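Local structure of pyrethroid hydrolase (Sphingobium faniae, 5Y57) at residues H10-R15 with H77-A82; T125-D130 with D201-P206; G140-F145 with I171-T176. The protein hydrolyses the ester bond of pyrethroid insecticides such as cypermethrin and permethrin, releasing an alcohol and a cyclopropanecarboxylic acid. All coordinates share one frame; numbering follows the deposited sequence.

Contacts 1 and 2 meet at one bound group, the phenylmethanesulfonyl adduct on Ser78. Contact 1 holds its sulfonyl end, whereas Ala128 of contact 2 touches its phenyl ring. The centres of these two contacts are about 14 Å apart; their nearest atoms stay about 5 Å apart. Contact 3, its centre about 12 Å from that of contact 1, joins it directly: Gln174 OE1 lies 2.9 Å from Leu13 N, probably as a hydrogen bond. Contact 3 is nested in the loop that contact 2 closes, and the side chain of Leu141 comes to about 5 Å from the adduct. Core and probable cap elements thus appear to frame one pocket, as in other alpha/beta hydrolases.

Contact 1: H10-R15 with H77-A82; sequences HGALNR and HSLGGA. With PMS (phenylmethanesulfonic acid), chain G.
One sulfonyl oxygen, O2S of the phenylmethanesulfonyl group, is gripped by two backbone amides from different parts of the chain. Leu79 N donates to O2S at 2.8 Å, and Ala12 N donates to it at 2.9 Å along a nearly straight line (165°). This is the geometry of an oxyanion hole, with the sulfonyl oxygen in the place that the carbonyl oxygen of an ester would probably take. The sulfur is bonded to Ser78 OG (1.6 Å). Ser78 itself has a strained backbone (phi 55°, psi -122°), in keeping with a nucleophile elbow, and its side chain lies close to His230, a probable member of the charge relay.

The loop packs tightly on the elbow at Gly11, where CA comes to 3.2 Å from His77 O; a CB on this residue would run into both that oxygen and Ser78 CB. A water bridges the segments, accepting from Gly11 N at 2.8 Å and also bound to His77 ND1, while His77 NE2 pairs with His230 O. On the loop side, Gly11 O receives His10 ND1 (2.9 Å) and Asn14 N from opposite faces of its carbonyl plane, two bonds that probably steady the type II turn from Gly11 to Asn14. Beside the hole, Ala12 CB meets Leu79 CD2 at 4.0 Å.

The loop 10-15 follows strand 3-9, the elbow links the adjacent strand 71-77 to helix 80-90, and Leu79 extends on to Pro178 and Phe179 of helix 177-180.

Contact 2: T125-D130 with D201-P206; sequences TPHALD and DDVVLP. With PMS (phenylmethanesulfonic acid), chain G.
His127 lays one face of its imidazole over the carbonyl oxygen of Val203, which sits toward the rim of the ring at 3.7 Å from CG. CG stands anti to the carbonyl carbon of its own residue (chi1 -73°), and this rotation takes the ring off the helix to the loop opposite. The side chains cross at a slant, and ND1 comes to 3.9 Å from Val203 CG2. With the imidazole cut back to an alanine here, the carbonyl of Val203 and its CG2 methyl would probably lose the ring packed against them, and a gap would open between helix and loop.

At the next residue the meeting is of methyl groups. Ala128 CB touches Val204 CG1 at 4.0 Å and, with the same methyl, reaches the phenyl ring of the bound phenylmethanesulfonyl group, lying 3.7 Å from its C4. Thr125, just before the helix, rests CB against Val204 O (3.4 Å), while its CG2 methyl meets Leu205 CD1 at 3.8 Å. Leu205 leaves its backbone heading away from the helix, yet the bend at chi2 (54°) brings CD1 back to that methyl.

Within the loop, Asp202 OD1 accepts from Leu205 N at 3.0 Å. The amide approaches from well above the carboxylate plane, 72° out of it, and closes an Asx motif, which, with the bonds to OD2, is likely to limit the rotation of the carboxylate. That other oxygen, OD2, is bound by His230 ND1 and Thr102 OG1. Such a loop, following strand 194-199 and presenting an aspartate to a histidine, is characteristic of the acid member of an alpha/beta-hydrolase charge relay, a role Asp202 very probably fills here.

Contact 3: G140-F145 with I171-T176; sequences GLQADF and IQTQST
Phe145 sets the CE2 and CZ corner of its ring beside the carboxamide of Gln172, the two planes only 8° apart. CZ lies 3.8 Å from Gln172 NE2, and this near-parallel fit depends on the folded chain of Gln172, bent at chi2 (-70°), which turns the amide back toward the ring. Ala143 CB covers part of one ring face, and Leu151 of helix 148-155 also packs on Phe145.

Further along, Gln142 presses its aliphatic part on segment 171-176: CG comes to 3.2 Å from Gln172 O, and CB meets the methyl CG2 of Thr173. A water accepts from Ala143 N and donates to the same Gln172 O at 2.8 Å, bridging the two segments beyond the Leu141-Gln174 pair.

The pairing proper is antiparallel. Leu141 and Gln174 form a hydrogen-bonded pair, with Leu141 N to Gln174 O at 3.0 Å and Gln174 N to Leu141 O at 2.9 Å, both bonds lying in the carbonyl planes. Strand 140-143 is thereby the middle of a small three-stranded sheet, flanked by 132-135 and by a short, weakly bonded strand at about 174-175, within the segment inserted between core strands 95-101 and 194-199, consistent with the cap of an alpha/beta hydrolase.

Leu141 and Thr176 cross at about a right angle, CG to CG2 at 4.0 Å. The amide of Gln174 is held at both ends: NE2 donates to Ser175 O on a lone pair (3.1 Å) and also pairs with Tyr57 OH, while OE1 faces the loop of contact 1 at Leu13.

Contact 1: H10-R15 with H77-A82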
loop_
_atom_site.group_PDB
_atom_site.type_symbol
_atom_site.label_atom_id
_atom_site.label_comp_id
_atom_site.label_asym_id
_atom_site.label_seq_id
_atom_site.Cartn_x
_atom_site.Cartn_y
_atom_site.Cartn_z
ATOM N N HIS A 10 -1.868 3.279 -3.722
ATOM C CA HIS A 10 -2.975 3.320 -2.787
ATOM C C HIS A 10 -3.351 1.908 -2.298
ATOM O O HIS A 10 -3.012 0.893 -2.905
ATOM C CB HIS A 10 -4.186 3.971 -3.448
ATOM C CG HIS A 10 -4.665 3.234 -4.663
ATOM N ND1 HIS A 10 -5.316 2.018 -4.589
ATOM C CD2 HIS A 10 -4.549 3.519 -5.984
ATOM C CE1 HIS A 10 -5.591 1.597 -5.811
ATOM N NE2 HIS A 10 -5.134 2.488 -6.675
ATOM N N GLY A 11 -4.093 1.872 -1.204
ATOM C CA GLY A 11 -4.652 0.637 -0.680
ATOM C C GLY A 11 -6.062 0.377 -1.201
ATOM O O GLY A 11 -6.542 1.017 -2.136
ATOM N N ALA A 12 -6.741 -0.582 -0.563
ATOM C CA ALA A 12 -8.063 -0.990 -1.026
ATOM C C ALA A 12 -9.087 0.144 -0.956
ATOM O O ALA A 12 -9.104 0.951 -0.021
ATOM C CB ALA A 12 -8.545 -2.187 -0.210
ATOM N N LEU A 13 -9.967 0.182 -1.951
ATOM C CA LEU A 13 -11.044 1.166 -2.058
ATOM C C LEU A 13 -10.554 2.619 -2.196
ATOM O O LEU A 13 -11.370 3.546 -2.148
ATOM C CB LEU A 13 -12.009 1.061 -0.872
ATOM C CG LEU A 13 -12.801 -0.253 -0.789
ATOM C CD1 LEU A 13 -13.296 -0.518 0.633
ATOM C CD2 LEU A 13 -13.943 -0.188 -1.737
ATOM N N ASN A 14 -9.263 2.851 -2.372
ATOM C CA ASN A 14 -8.708 4.199 -2.491
ATOM C C ASN A 14 -8.228 4.454 -3.912
ATOM O O ASN A 14 -8.188 3.554 -4.751
ATOM C CB ASN A 14 -7.555 4.397 -1.497
ATOM C CG ASN A 14 -8.031 4.781 -0.115
ATOM O OD1 ASN A 14 -8.827 4.074 0.514
ATOM N ND2 ASN A 14 -7.547 5.927 0.369
ATOM N N ARG A 15 -7.817 5.700 -4.171
ATOM C CA ARG A 15 -7.242 6.068 -5.457
ATOM C C ARG A 15 -5.944 6.846 -5.228
ATOM O O ARG A 15 -5.698 7.368 -4.137
ATOM C CB ARG A 15 -8.226 6.895 -6.318
ATOM C CG ARG A 15 -9.542 6.182 -6.674
ATOM C CD ARG A 15 -10.494 7.095 -7.501
ATOM N NE ARG A 15 -9.925 7.398 -8.805
ATOM C CZ ARG A 15 -10.287 8.420 -9.579
ATOM N NH1 ARG A 15 -11.238 9.259 -9.196
ATOM N NH2 ARG A 15 -9.679 8.609 -10.743
ATOM N N HIS A 77 0.590 1.281 0.389
ATOM C CA HIS A 77 -0.149 1.512 1.627
ATOM C C HIS A 77 -1.194 0.416 1.810
ATOM O O HIS A 77 -1.932 0.088 0.868
ATOM C CB HIS A 77 -0.818 2.885 1.654
ATOM C CG HIS A 77 -1.796 3.063 2.779
ATOM N ND1 HIS A 77 -3.161 3.071 2.577
ATOM C CD2 HIS A 77 -1.616 3.226 4.111
ATOM C CE1 HIS A 77 -3.779 3.248 3.729
ATOM N NE2 HIS A 77 -2.866 3.313 4.681
ATOM N N SER A 78 -1.343 -0.076 3.043
ATOM C CA SER A 78 -2.409 -1.026 3.378
ATOM C C SER A 78 -2.279 -2.201 2.421
ATOM O O SER A 78 -1.185 -2.785 2.335
ATOM C CB SER A 78 -3.752 -0.277 3.328
ATOM O OG SER A 78 -4.809 -0.940 3.994
ATOM N N LEU A 79 -3.298 -2.525 1.633
ATOM C CA LEU A 79 -3.226 -3.631 0.678
ATOM C C LEU A 79 -2.281 -3.353 -0.478
ATOM O O LEU A 79 -1.990 -4.266 -1.262
ATOM C CB LEU A 79 -4.624 -3.935 0.135
ATOM C CG LEU A 79 -4.821 -5.193 -0.689
ATOM C CD1 LEU A 79 -4.943 -6.341 0.267
ATOM C CD2 LEU A 79 -6.056 -5.007 -1.555
ATOM N N GLY A 80 -1.802 -2.109 -0.601
ATOM C CA GLY A 80 -0.880 -1.757 -1.654
ATOM C C GLY A 80 0.415 -2.525 -1.596
ATOM O O GLY A 80 1.058 -2.693 -2.628
ATOM N N GLY A 81 0.802 -3.021 -0.419
ATOM C CA GLY A 81 2.042 -3.782 -0.322
ATOM C C GLY A 81 2.013 -5.090 -1.092
ATOM O O GLY A 81 3.063 -5.604 -1.478
ATOM N N ALA A 82 0.813 -5.659 -1.316
ATOM C CA ALA A 82 0.697 -6.832 -2.185
ATOM C C ALA A 82 1.131 -6.505 -3.612
ATOM O O ALA A 82 1.768 -7.325 -4.293
ATOM C CB ALA A 82 -0.743 -7.362 -2.173
HETATM C C PMS G . -6.332 -2.732 4.395
HETATM S S PMS G . -6.166 -1.414 3.372
HETATM C C1 PMS G . -7.607 -3.545 4.340
HETATM C C2 PMS G . -8.785 -3.013 3.843
HETATM C C3 PMS G . -9.939 -3.794 3.805
HETATM C C4 PMS G . -9.899 -5.097 4.265
HETATM C C5 PMS G . -8.708 -5.628 4.757
HETATM C C6 PMS G . -7.564 -4.853 4.807
HETATM O O2S PMS G . -5.978 -1.724 1.988
HETATM O O1S PMS G . -7.130 -0.364 3.541
HETATM O O HOH W 1 -4.479 4.090 0.404
#

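Contact 2: T125-D130 with D201-P206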
loop_
_atom_site.group_PDB
_atom_site.type_symbol
_atom_site.label_atom_id
_atom_site.label_comp_id
_atom_site.label_asym_id
_atom_site.label_seq_id
_atom_site.Cartn_x
_atom_site.Cartn_y
_atom_site.Cartn_z
ATOM N N THR A 125 -7.549 -8.541 10.909
ATOM C CA THR A 125 -7.921 -7.131 10.819
ATOM C C THR A 125 -9.437 -7.023 10.963
ATOM O O THR A 125 -10.139 -6.691 9.999
ATOM C CB THR A 125 -7.437 -6.522 9.503
ATOM O OG1 THR A 125 -8.061 -7.198 8.415
ATOM C CG2 THR A 125 -5.919 -6.691 9.369
ATOM N N PRO A 126 -9.976 -7.279 12.182
ATOM C CA PRO A 126 -11.429 -7.459 12.333
ATOM C C PRO A 126 -12.237 -6.177 12.242
ATOM O O PRO A 126 -13.415 -6.234 11.899
ATOM C CB PRO A 126 -11.566 -8.082 13.723
ATOM C CG PRO A 126 -10.337 -7.656 14.457
ATOM C CD PRO A 126 -9.255 -7.530 13.445
ATOM N N HIS A 127 -11.648 -5.032 12.592
ATOM C CA HIS A 127 -12.316 -3.768 12.288
ATOM C C HIS A 127 -12.597 -3.651 10.795
ATOM O O HIS A 127 -13.692 -3.232 10.395
ATOM C CB HIS A 127 -11.475 -2.581 12.742
ATOM C CG HIS A 127 -11.431 -2.385 14.222
ATOM N ND1 HIS A 127 -11.721 -1.177 14.815
ATOM C CD2 HIS A 127 -11.106 -3.232 15.227
ATOM C CE1 HIS A 127 -11.583 -1.287 16.123
ATOM N NE2 HIS A 127 -11.214 -2.526 16.398
ATOM N N ALA A 128 -11.622 -4.014 9.952
ATOM C CA ALA A 128 -11.827 -3.879 8.512
ATOM C C ALA A 128 -12.855 -4.874 8.019
ATOM O O ALA A 128 -13.729 -4.525 7.216
ATOM C CB ALA A 128 -10.519 -4.067 7.744
ATOM N N LEU A 129 -12.748 -6.133 8.462
ATOM C CA LEU A 129 -13.674 -7.159 7.984
ATOM C C LEU A 129 -15.101 -6.819 8.360
ATOM O O LEU A 129 -16.038 -7.151 7.621
ATOM C CB LEU A 129 -13.304 -8.532 8.547
ATOM C CG LEU A 129 -12.157 -9.238 7.825
ATOM C CD1 LEU A 129 -11.743 -10.454 8.595
ATOM C CD2 LEU A 129 -12.616 -9.653 6.452
ATOM N N ASP A 130 -15.270 -6.158 9.505
ATOM C CA ASP A 130 -16.579 -5.732 9.992
ATOM C C ASP A 130 -17.214 -4.667 9.088
ATOM O O ASP A 130 -18.409 -4.736 8.781
ATOM C CB ASP A 130 -16.398 -5.204 11.413
ATOM C CG ASP A 130 -17.665 -4.687 12.023
ATOM O OD1 ASP A 130 -18.648 -5.443 12.056
ATOM O OD2 ASP A 130 -17.670 -3.527 12.498
ATOM N N ASP A 201 -0.797 3.843 15.851
ATOM C CA ASP A 201 -2.151 3.889 16.383
ATOM C C ASP A 201 -3.203 3.399 15.397
ATOM O O ASP A 201 -4.378 3.726 15.565
ATOM C CB ASP A 201 -2.499 5.303 16.852
ATOM C CG ASP A 201 -1.564 5.810 17.939
ATOM O OD1 ASP A 201 -0.895 4.994 18.600
ATOM O OD2 ASP A 201 -1.505 7.044 18.154
ATOM N N ASP A 202 -2.805 2.646 14.372
ATOM C CA ASP A 202 -3.741 2.117 13.390
ATOM C C ASP A 202 -4.671 1.095 14.061
ATOM O O ASP A 202 -4.224 0.273 14.868
ATOM C CB ASP A 202 -2.944 1.492 12.236
ATOM C CG ASP A 202 -3.790 1.240 10.966
ATOM O OD1 ASP A 202 -5.034 1.051 11.054
ATOM O OD2 ASP A 202 -3.195 1.189 9.858
ATOM N N VAL A 203 -5.972 1.190 13.799
ATOM C CA VAL A 203 -6.911 0.181 14.275
ATOM C C VAL A 203 -7.401 -0.723 13.149
ATOM O O VAL A 203 -7.862 -1.841 13.429
ATOM C CB VAL A 203 -8.104 0.810 15.024
ATOM C CG1 VAL A 203 -7.595 1.784 16.085
ATOM C CG2 VAL A 203 -9.049 1.521 14.066
ATOM N N VAL A 204 -7.293 -0.289 11.896
ATOM C CA VAL A 204 -7.481 -1.182 10.756
ATOM C C VAL A 204 -6.445 -2.292 10.802
ATOM O O VAL A 204 -6.776 -3.477 10.917
ATOM C CB VAL A 204 -7.394 -0.387 9.442
ATOM C CG1 VAL A 204 -7.679 -1.267 8.221
ATOM C CG2 VAL A 204 -8.316 0.824 9.508
ATOM N N LEU A 205 -5.167 -1.909 10.726
ATOM C CA LEU A 205 -4.044 -2.830 10.775
ATOM C C LEU A 205 -3.316 -2.598 12.099
ATOM O O LEU A 205 -2.446 -1.716 12.192
ATOM C CB LEU A 205 -3.121 -2.598 9.579
ATOM C CG LEU A 205 -1.978 -3.585 9.450
ATOM C CD1 LEU A 205 -2.543 -5.003 9.451
ATOM C CD2 LEU A 205 -1.202 -3.281 8.182
ATOM N N PRO A 206 -3.669 -3.334 13.157
ATOM C CA PRO A 206 -3.107 -3.070 14.492
ATOM C C PRO A 206 -1.585 -3.144 14.498
ATOM O O PRO A 206 -0.972 -3.843 13.691
ATOM C CB PRO A 206 -3.716 -4.179 15.354
ATOM C CG PRO A 206 -4.982 -4.611 14.574
ATOM C CD PRO A 206 -4.642 -4.445 13.143
HETATM C C PMS G . -6.332 -2.732 4.395
HETATM S S PMS G . -6.166 -1.414 3.372
HETATM C C1 PMS G . -7.607 -3.545 4.340
HETATM C C2 PMS G . -8.785 -3.013 3.843
HETATM C C3 PMS G . -9.939 -3.794 3.805
HETATM C C4 PMS G . -9.899 -5.097 4.265
HETATM C C5 PMS G . -8.708 -5.628 4.757
HETATM C C6 PMS G . -7.564 -4.853 4.807
HETATM O O2S PMS G . -5.978 -1.724 1.988
HETATM O O1S PMS G . -7.130 -0.364 3.541
#

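Contact 3: G140-F145 with I171-T176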
loop_
_atom_site.group_PDB
_atom_site.type_symbol
_atom_site.label_atom_id
_atom_site.label_comp_id
_atom_site.label_asym_id
_atom_site.label_seq_id
_atom_site.Cartn_x
_atom_site.Cartn_y
_atom_site.Cartn_z
ATOM N N GLY A 140 -16.475 -8.806 -5.041
ATOM C CA GLY A 140 -16.223 -7.412 -4.733
ATOM C C GLY A 140 -16.292 -7.155 -3.242
ATOM O O GLY A 140 -17.036 -7.804 -2.506
ATOM N N LEU A 141 -15.498 -6.196 -2.794
ATOM C CA LEU A 141 -15.615 -5.687 -1.439
ATOM C C LEU A 141 -16.075 -4.249 -1.509
ATOM O O LEU A 141 -15.662 -3.501 -2.401
ATOM C CB LEU A 141 -14.293 -5.765 -0.673
ATOM C CG LEU A 141 -13.673 -7.131 -0.472
ATOM C CD1 LEU A 141 -12.303 -6.930 0.145
ATOM C CD2 LEU A 141 -14.570 -7.976 0.454
ATOM N N GLN A 142 -16.924 -3.863 -0.568
ATOM C CA GLN A 142 -17.460 -2.511 -0.562
ATOM C C GLN A 142 -17.762 -2.138 0.876
ATOM O O GLN A 142 -18.137 -2.995 1.668
ATOM C CB GLN A 142 -18.716 -2.423 -1.444
ATOM C CG GLN A 142 -19.416 -1.087 -1.414
ATOM C CD GLN A 142 -20.890 -1.194 -1.781
ATOM O OE1 GLN A 142 -21.319 -2.141 -2.443
ATOM N NE2 GLN A 142 -21.675 -0.236 -1.324
ATOM N N ALA A 143 -17.601 -0.857 1.212
ATOM C CA ALA A 143 -17.747 -0.450 2.603
ATOM C C ALA A 143 -19.203 -0.458 3.059
ATOM O O ALA A 143 -20.149 -0.357 2.262
ATOM C CB ALA A 143 -17.153 0.945 2.830
ATOM N N ASP A 144 -19.382 -0.544 4.376
ATOM C CA ASP A 144 -20.720 -0.561 4.969
ATOM C C ASP A 144 -21.175 0.870 5.202
ATOM O O ASP A 144 -20.955 1.455 6.268
ATOM C CB ASP A 144 -20.733 -1.356 6.261
ATOM C CG ASP A 144 -22.094 -1.425 6.876
ATOM O OD1 ASP A 144 -23.104 -1.163 6.158
ATOM O OD2 ASP A 144 -22.165 -1.774 8.081
ATOM N N PHE A 145 -21.859 1.431 4.200
ATOM C CA PHE A 145 -22.267 2.822 4.305
ATOM C C PHE A 145 -23.442 3.046 5.236
ATOM O O PHE A 145 -23.846 4.197 5.405
ATOM C CB PHE A 145 -22.566 3.375 2.913
ATOM C CG PHE A 145 -21.338 3.477 2.053
ATOM C CD1 PHE A 145 -20.273 4.269 2.457
ATOM C CD2 PHE A 145 -21.214 2.730 0.899
ATOM C CE1 PHE A 145 -19.130 4.374 1.682
ATOM C CE2 PHE A 145 -20.064 2.816 0.124
ATOM C CZ PHE A 145 -19.024 3.646 0.515
ATOM N N ILE A 171 -12.896 4.737 -4.463
ATOM C CA ILE A 171 -13.821 4.064 -5.366
ATOM C C ILE A 171 -14.841 3.268 -4.534
ATOM O O ILE A 171 -14.692 3.077 -3.324
ATOM C CB ILE A 171 -13.120 3.132 -6.379
ATOM C CG1 ILE A 171 -12.333 2.046 -5.654
ATOM C CG2 ILE A 171 -12.200 3.895 -7.316
ATOM C CD1 ILE A 171 -11.747 0.998 -6.580
ATOM N N GLN A 172 -15.877 2.779 -5.224
ATOM C CA GLN A 172 -16.990 2.128 -4.542
ATOM C C GLN A 172 -16.730 0.650 -4.282
ATOM O O GLN A 172 -17.125 0.130 -3.229
ATOM C CB GLN A 172 -18.280 2.296 -5.358
ATOM C CG GLN A 172 -18.910 3.680 -5.252
ATOM C CD GLN A 172 -19.528 3.992 -3.876
ATOM O OE1 GLN A 172 -20.632 3.523 -3.554
ATOM N NE2 GLN A 172 -18.846 4.830 -3.089
ATOM N N THR A 173 -16.122 -0.066 -5.228
ATOM C CA THR A 173 -15.948 -1.508 -5.085
ATOM C C THR A 173 -14.526 -1.939 -5.439
ATOM O O THR A 173 -13.948 -1.477 -6.423
ATOM C CB THR A 173 -16.961 -2.273 -5.958
ATOM O OG1 THR A 173 -16.792 -1.885 -7.325
ATOM C CG2 THR A 173 -18.391 -1.963 -5.524
ATOM N N GLN A 174 -13.992 -2.855 -4.647
ATOM C CA GLN A 174 -12.614 -3.320 -4.721
ATOM C C GLN A 174 -12.570 -4.757 -5.222
ATOM O O GLN A 174 -13.397 -5.581 -4.820
ATOM C CB GLN A 174 -11.969 -3.243 -3.344
ATOM C CG GLN A 174 -10.639 -4.012 -3.218
ATOM C CD GLN A 174 -9.480 -3.254 -3.845
ATOM O OE1 GLN A 174 -9.411 -2.028 -3.757
ATOM N NE2 GLN A 174 -8.578 -3.976 -4.495
ATOM N N SER A 175 -11.606 -5.054 -6.091
ATOM C CA SER A 175 -11.380 -6.427 -6.537
ATOM C C SER A 175 -10.735 -7.262 -5.436
ATOM O O SER A 175 -9.858 -6.787 -4.707
ATOM C CB SER A 175 -10.480 -6.449 -7.770
ATOM O OG SER A 175 -9.936 -7.753 -7.946
ATOM N N THR A 176 -11.172 -8.518 -5.311
ATOM C CA THR A 176 -10.582 -9.395 -4.301
ATOM C C THR A 176 -9.276 -10.025 -4.765
ATOM O O THR A 176 -8.648 -10.747 -3.983
ATOM C CB THR A 176 -11.574 -10.491 -3.892
ATOM O OG1 THR A 176 -11.948 -11.250 -5.045
ATOM C CG2 THR A 176 -12.817 -9.865 -3.252
HETATM O O HOH W 2 -16.911 1.200 -0.652
#